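Side-chain contacts in uncharacterized protein (Bacteroides eggerthii, PDB 4L3R), which is of unknown function but belongs to the DUF4847 family of the calycin clan and is built around a large antiparallel sheet: residues Asp5-Glu8 with Ile9-Asp12; Lys85-Lys89 with Glu90-Ser94. All coordinates share one frame; numbering follows the deposited sequence.

The centres of interactions 1 and 2 lie about 13 Å apart. Residues 5-12, which hold most of helix 4-10, pack against the hairpin of residues 85-94. V6 touches it at two points. CG1 of V6 is 4.0 Å from CG2 of I86, and its CG2 comes unusually near CA of G88, at 3.2 Å. I9 adds a looser touch: its CD1 is 4.3 Å from CD1 of I86. Y121 on strand 118-123 meets V6 and I9 of the first contact and I86, H91 and I93 of the second. Both also reach the second subunit, where V66 packs on F10 and I86. The function is unknown, so neither is tied to an active site.

Interaction 1. Residues Asp5-Glu8 with Ile9-Asp12; sequences DVME and IFND
E8 and N11 join their side chains at the C-terminal part of the N-terminal helix 4-10. The bond runs from ND2 of N11 to OE1 of E8 at 3.2 Å and is almost straight, with an N-H...O angle of 175°. OE1 takes it on its syn side, but the donor is tilted out of the carboxylate plane. OE1 lies in the plane of the N11 amide. The carboxylate and amide planes are 73° apart. The torsions of E8 make this possible. Its CG is anti to the backbone N (chi1 -170°), and the chain then bends at chi2, which brings the carboxylate round to N11. The other oxygen, OE2, forms a salt bridge with K13. The carboxylate is thus held through both oxygens, which is likely to restrict its rotation.

O of V6 accepts a bond from N of I9 and also has the edge of the F10 ring close by. N of I9 bonds to O of V6 at 3.1 Å, an i to i+3 bond. CB of I9 is 3.3 Å from O of V6. CG1 of I9 sits beside its backbone N and runs back along the helix, 3.7 Å from O of D5. A second i to i+3 bond, from N of F10 to O of M7, is weak. Beyond it N11 is the centre of an inverse gamma turn.

Residue 7 is selenomethionine with two conformers. In one, SE stands obliquely to the F10 ring in a Met-aromatic contact, which is doubtful as a fixed feature. On the second subunit, C59 packs on M7 and D61 on V6. The F10 ring meets O of V6 at its edge: CD1 of F10 lies 3.6 Å from O of V6, near the ring plane.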
ATOM      1  N   ASP B   5      -4.172 -11.292  -4.513  1.00102.39           N
ATOM      2  CA  ASP B   5      -4.974 -10.883  -5.671  1.00 98.51           C
ATOM      3  C   ASP B   5      -5.386  -9.415  -5.534  1.00 94.01           C
ATOM      4  O   ASP B   5      -5.386  -8.689  -6.528  1.00 92.25           O
ATOM      5  CB  ASP B   5      -6.233 -11.765  -5.824  1.00101.56           C
ATOM      6  CG  ASP B   5      -5.988 -13.203  -6.247  1.00115.84           C
ATOM      7  OD1 ASP B   5      -4.808 -13.623  -6.280  1.00119.05           O
ATOM      8  OD2 ASP B   5      -6.975 -13.911  -6.537  1.00122.66           O
ATOM      9  N   VAL B   6      -5.710  -8.978  -4.293  1.00 85.55           N
ATOM     10  CA  VAL B   6      -6.101  -7.593  -4.000  1.00 80.13           C
ATOM     11  C   VAL B   6      -4.899  -6.658  -4.132  1.00 77.63           C
ATOM     12  O   VAL B   6      -5.045  -5.592  -4.716  1.00 74.50           O
ATOM     13  CB  VAL B   6      -6.741  -7.454  -2.589  1.00 83.83           C
ATOM     14  CG1 VAL B   6      -6.952  -5.986  -2.204  1.00 80.84           C
ATOM     15  CG2 VAL B   6      -8.059  -8.200  -2.526  1.00 84.50           C
HETATM   16  N   MSE B   7      -3.719  -7.055  -3.605  1.00 72.38           N
HETATM   17  CA  MSE B   7      -2.576  -6.144  -3.665  0.70 70.55           C
HETATM   18  C   MSE B   7      -1.942  -6.125  -5.060  1.00 77.09           C
HETATM   19  O   MSE B   7      -1.174  -5.207  -5.333  1.00 77.68           O
HETATM   20  CB  MSE B   7      -1.544  -6.438  -2.565  0.70 74.06           C
HETATM   21  CG  MSE B   7      -1.548  -5.379  -1.445  0.70 77.83           C
HETATM   22 SE   MSE B   7      -3.328  -4.846  -0.750  0.52 79.82          SE
HETATM   23  CE  MSE B   7      -3.875  -6.612  -0.250  0.70 78.78           C
ATOM     24  N   GLU B   8      -2.335  -7.035  -5.980  1.00 74.90           N
ATOM     25  CA  GLU B   8      -1.863  -6.960  -7.363  1.00 75.70           C
ATOM     26  C   GLU B   8      -2.582  -5.800  -8.090  1.00 75.32           C
ATOM     27  O   GLU B   8      -2.068  -5.306  -9.089  1.00 76.10           O
ATOM     28  CB  GLU B   8      -2.077  -8.303  -8.094  1.00 79.87           C
ATOM     29  CG  GLU B   8      -1.417  -8.408  -9.464  1.00 93.22           C
ATOM     30  CD  GLU B   8       0.056  -8.039  -9.550  1.00113.45           C
ATOM     31  OE1 GLU B   8       0.812  -8.374  -8.609  1.00107.35           O
ATOM     32  OE2 GLU B   8       0.456  -7.412 -10.559  1.00103.70           O
ATOM     33  N   ILE B   9      -3.730  -5.328  -7.557  1.00 67.67           N
ATOM     34  CA  ILE B   9      -4.479  -4.196  -8.109  1.00 63.90           C
ATOM     35  C   ILE B   9      -3.730  -2.872  -7.780  1.00 65.88           C
ATOM     36  O   ILE B   9      -3.793  -1.929  -8.571  1.00 63.86           O
ATOM     37  CB  ILE B   9      -5.948  -4.209  -7.576  1.00 65.03           C
ATOM     38  CG1 ILE B   9      -6.684  -5.505  -8.007  1.00 66.97           C
ATOM     39  CG2 ILE B   9      -6.728  -3.002  -8.054  1.00 62.81           C
ATOM     40  CD1 ILE B   9      -7.954  -5.799  -7.214  1.00 73.97           C
ATOM     41  N   PHE B  10      -3.010  -2.823  -6.638  1.00 63.44           N
ATOM     42  CA  PHE B  10      -2.209  -1.667  -6.191  1.00 62.81           C
ATOM     43  C   PHE B  10      -0.749  -1.694  -6.689  1.00 73.38           C
ATOM     44  O   PHE B  10      -0.042  -0.693  -6.536  1.00 74.42           O
ATOM     45  CB  PHE B  10      -2.143  -1.643  -4.649  1.00 63.26           C
ATOM     46  CG  PHE B  10      -3.410  -1.236  -3.945  1.00 61.11           C
ATOM     47  CD1 PHE B  10      -4.455  -2.133  -3.790  1.00 61.99           C
ATOM     48  CD2 PHE B  10      -3.522   0.016  -3.352  1.00 61.33           C
ATOM     49  CE1 PHE B  10      -5.621  -1.759  -3.132  1.00 61.09           C
ATOM     50  CE2 PHE B  10      -4.684   0.381  -2.675  1.00 62.25           C
ATOM     51  CZ  PHE B  10      -5.727  -0.507  -2.575  1.00 59.03           C
ATOM     52  N   ASN B  11      -0.280  -2.840  -7.210  1.00 73.74           N
ATOM     53  CA  ASN B  11       1.124  -3.051  -7.568  1.00 77.95           C
ATOM     54  C   ASN B  11       1.603  -2.251  -8.803  1.00 84.02           C
ATOM     55  O   ASN B  11       1.629  -2.775  -9.917  1.00 84.31           O
ATOM     56  CB  ASN B  11       1.389  -4.560  -7.776  1.00 81.26           C
ATOM     57  CG  ASN B  11       2.844  -4.968  -7.803  1.00101.09           C
ATOM     58  OD1 ASN B  11       3.762  -4.168  -7.579  1.00 92.04           O
ATOM     59  ND2 ASN B  11       3.080  -6.254  -8.018  1.00 96.12           N
ATOM     60  N   ASP B  12       2.072  -1.005  -8.555  1.00 82.24           N
ATOM     61  CA  ASP B  12       2.695  -0.101  -9.531  1.00 84.22           C
ATOM     62  C   ASP B  12       2.020  -0.180 -10.912  1.00 85.71           C
ATOM     63  O   ASP B  12       2.622  -0.654 -11.886  1.00 88.20           O
ATOM     64  CB  ASP B  12       4.205  -0.441  -9.625  1.00 91.76           C
ATOM     65  CG  ASP B  12       5.063   0.516 -10.440  1.00110.25           C
ATOM     66  OD1 ASP B  12       4.796   1.741 -10.399  1.00110.92           O
ATOM     67  OD2 ASP B  12       6.030   0.045 -11.084  1.00119.79           O
TER

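Interaction 2. Residues Lys85-Lys89 with Glu90-Ser94; sequences KIDGK and EHTIS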
ATOM      1  N   LYS B  85     -13.320   0.469   0.246  1.00 49.63           N
ATOM      2  CA  LYS B  85     -13.633  -0.777   0.956  1.00 51.17           C
ATOM      3  C   LYS B  85     -13.444  -1.852  -0.095  1.00 55.18           C
ATOM      4  O   LYS B  85     -13.965  -1.694  -1.200  1.00 53.82           O
ATOM      5  CB  LYS B  85     -15.062  -0.785   1.544  1.00 54.64           C
ATOM      6  CG  LYS B  85     -15.382   0.383   2.475  1.00 74.60           C
ATOM      7  CD  LYS B  85     -15.041   0.105   3.930  1.00 91.20           C
ATOM      8  CE  LYS B  85     -16.053  -0.786   4.606  1.00112.03           C
ATOM      9  NZ  LYS B  85     -15.999  -0.640   6.079  1.00125.02           N
ATOM     10  N   ILE B  86     -12.621  -2.867   0.166  1.00 53.77           N
ATOM     11  CA  ILE B  86     -12.379  -3.932  -0.814  1.00 53.89           C
ATOM     12  C   ILE B  86     -12.123  -5.229  -0.073  1.00 61.69           C
ATOM     13  O   ILE B  86     -11.396  -5.220   0.911  1.00 62.69           O
ATOM     14  CB  ILE B  86     -11.216  -3.566  -1.788  1.00 54.69           C
ATOM     15  CG1 ILE B  86     -11.153  -4.564  -2.962  1.00 54.91           C
ATOM     16  CG2 ILE B  86      -9.866  -3.478  -1.065  1.00 54.93           C
ATOM     17  CD1 ILE B  86     -10.272  -4.124  -4.060  1.00 52.85           C
ATOM     18  N   ASP B  87     -12.742  -6.329  -0.514  1.00 61.36           N
ATOM     19  CA  ASP B  87     -12.569  -7.636   0.122  1.00 64.65           C
ATOM     20  C   ASP B  87     -12.164  -8.666  -0.927  1.00 71.08           C
ATOM     21  O   ASP B  87     -12.939  -8.952  -1.833  1.00 69.86           O
ATOM     22  CB  ASP B  87     -13.864  -8.060   0.831  1.00 68.75           C
ATOM     23  CG  ASP B  87     -13.769  -9.340   1.641  1.00 82.24           C
ATOM     24  OD1 ASP B  87     -12.633  -9.802   1.900  1.00 84.81           O
ATOM     25  OD2 ASP B  87     -14.827  -9.896   1.991  1.00 89.19           O
ATOM     26  N   GLY B  88     -10.963  -9.221  -0.781  1.00 71.35           N
ATOM     27  CA  GLY B  88     -10.429 -10.227  -1.693  1.00 73.43           C
ATOM     28  C   GLY B  88     -11.124 -11.570  -1.657  1.00 81.49           C
ATOM     29  O   GLY B  88     -11.054 -12.314  -2.639  1.00 82.35           O
ATOM     30  N   LYS B  89     -11.774 -11.907  -0.521  1.00 81.00           N
ATOM     31  CA  LYS B  89     -12.475 -13.184  -0.354  1.00 85.29           C
ATOM     32  C   LYS B  89     -13.817 -13.136  -1.078  1.00 89.70           C
ATOM     33  O   LYS B  89     -14.102 -14.008  -1.901  1.00 92.30           O
ATOM     34  CB  LYS B  89     -12.679 -13.498   1.144  1.00 90.12           C
ATOM     35  CG  LYS B  89     -13.213 -14.899   1.425  1.00111.43           C
ATOM     36  CD  LYS B  89     -13.454 -15.116   2.913  1.00124.70           C
ATOM     37  CE  LYS B  89     -14.123 -16.436   3.224  1.00140.80           C
ATOM     38  NZ  LYS B  89     -13.197 -17.591   3.082  1.00153.00           N
ATOM     39  N   GLU B  90     -14.635 -12.113  -0.769  1.00 83.40           N
ATOM     40  CA  GLU B  90     -15.967 -11.936  -1.354  1.00 82.87           C
ATOM     41  C   GLU B  90     -15.928 -11.181  -2.694  1.00 81.40           C
ATOM     42  O   GLU B  90     -16.958 -11.102  -3.365  1.00 81.73           O
ATOM     43  CB  GLU B  90     -16.884 -11.182  -0.366  1.00 84.04           C
ATOM     44  CG  GLU B  90     -17.092 -11.887   0.967  1.00 99.74           C
ATOM     45  CD  GLU B  90     -17.841 -13.205   0.899  1.00130.13           C
ATOM     46  OE1 GLU B  90     -18.923 -13.244   0.271  1.00124.01           O
ATOM     47  OE2 GLU B  90     -17.354 -14.193   1.495  1.00132.68           O
ATOM     48  N   HIS B  91     -14.762 -10.640  -3.088  1.00 73.67           N
ATOM     49  CA  HIS B  91     -14.590  -9.859  -4.317  1.00 70.21           C
ATOM     50  C   HIS B  91     -15.575  -8.665  -4.370  1.00 68.20           C
ATOM     51  O   HIS B  91     -16.105  -8.346  -5.429  1.00 66.69           O
ATOM     52  CB  HIS B  91     -14.698 -10.750  -5.569  1.00 73.23           C
ATOM     53  CG  HIS B  91     -13.459 -11.543  -5.818  1.00 78.77           C
ATOM     54  ND1 HIS B  91     -13.272 -12.787  -5.247  1.00 84.95           N
ATOM     55  CD2 HIS B  91     -12.363 -11.226  -6.546  1.00 79.61           C
ATOM     56  CE1 HIS B  91     -12.079 -13.196  -5.654  1.00 85.44           C
ATOM     57  NE2 HIS B  91     -11.493 -12.287  -6.434  1.00 82.70           N
ATOM     58  N   THR B  92     -15.793  -8.006  -3.222  1.00 61.80           N
ATOM     59  CA  THR B  92     -16.667  -6.847  -3.114  1.00 59.48           C
ATOM     60  C   THR B  92     -15.798  -5.592  -3.150  1.00 60.74           C
ATOM     61  O   THR B  92     -14.598  -5.666  -2.877  1.00 61.01           O
ATOM     62  CB  THR B  92     -17.519  -6.916  -1.843  1.00 68.45           C
ATOM     63  OG1 THR B  92     -16.666  -6.988  -0.706  1.00 69.28           O
ATOM     64  CG2 THR B  92     -18.488  -8.097  -1.849  1.00 67.18           C
ATOM     65  N   ILE B  93     -16.393  -4.458  -3.497  1.00 53.79           N
ATOM     66  CA  ILE B  93     -15.680  -3.185  -3.554  1.00 50.88           C
ATOM     67  C   ILE B  93     -16.678  -2.045  -3.403  1.00 55.24           C
ATOM     68  O   ILE B  93     -17.789  -2.135  -3.910  1.00 54.64           O
ATOM     69  CB  ILE B  93     -14.827  -3.028  -4.847  1.00 51.14           C
ATOM     70  CG1 ILE B  93     -14.001  -1.718  -4.804  1.00 48.84           C
ATOM     71  CG2 ILE B  93     -15.708  -3.086  -6.108  1.00 50.65           C
ATOM     72  CD1 ILE B  93     -12.985  -1.587  -5.846  1.00 47.68           C
ATOM     73  N   SER B  94     -16.273  -0.981  -2.714  1.00 52.37           N
ATOM     74  CA  SER B  94     -17.098   0.210  -2.546  1.00 52.99           C
ATOM     75  C   SER B  94     -16.169   1.448  -2.577  1.00 54.28           C
ATOM     76  O   SER B  94     -15.110   1.432  -1.950  1.00 53.36           O
ATOM     77  CB  SER B  94     -17.924   0.106  -1.262  1.00 60.34           C
ATOM     78  OG  SER B  94     -17.878   1.262  -0.440  1.00 73.77           O
TER
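I86 and I93 pair across the beta hairpin of strands 78-87 and 92-96. The two short strand segments run antiparallel, with axes 4.6 Å apart. This is the close-packed part. I86 and I93 are a non-hydrogen-bonded pair, and their side chains lie side by side, pointing the same way. Their CD1 atoms meet at 4.1 Å on the buried side, where Y121 of strand 118-123 touches both. K85 and S94 form the next pair, hydrogen-bonded in both directions; N of S94 reaches O of K85 at 2.9 Å.

Toward the turn the contact loosens. H91 and T92 both face D87 in a G1 beta bulge, and their two N-H groups reach O of D87 through weak bonds. N of D87 bonds to O of T92 at 3.1 Å. The D87 carboxylate leaves with CG anti to the backbone N (chi1 -174°), which swings it over the turn. There OD1 accepts a weak bond from N of K89 at 3.3 Å, and OD2 lies 3.2 Å from CG of E90. With an alanine in place of D87, N of K89 would probably lose this weak acceptor, and CG of E90 the carboxylate beside it. K89 and E90 are exposed, and their charged ends do not meet. G88 is less open: its N bonds to D61 of the second subunit. Its carbonyl O sits over one face of the H91 ring, toward the rim, 3.3 Å from CE1 of H91.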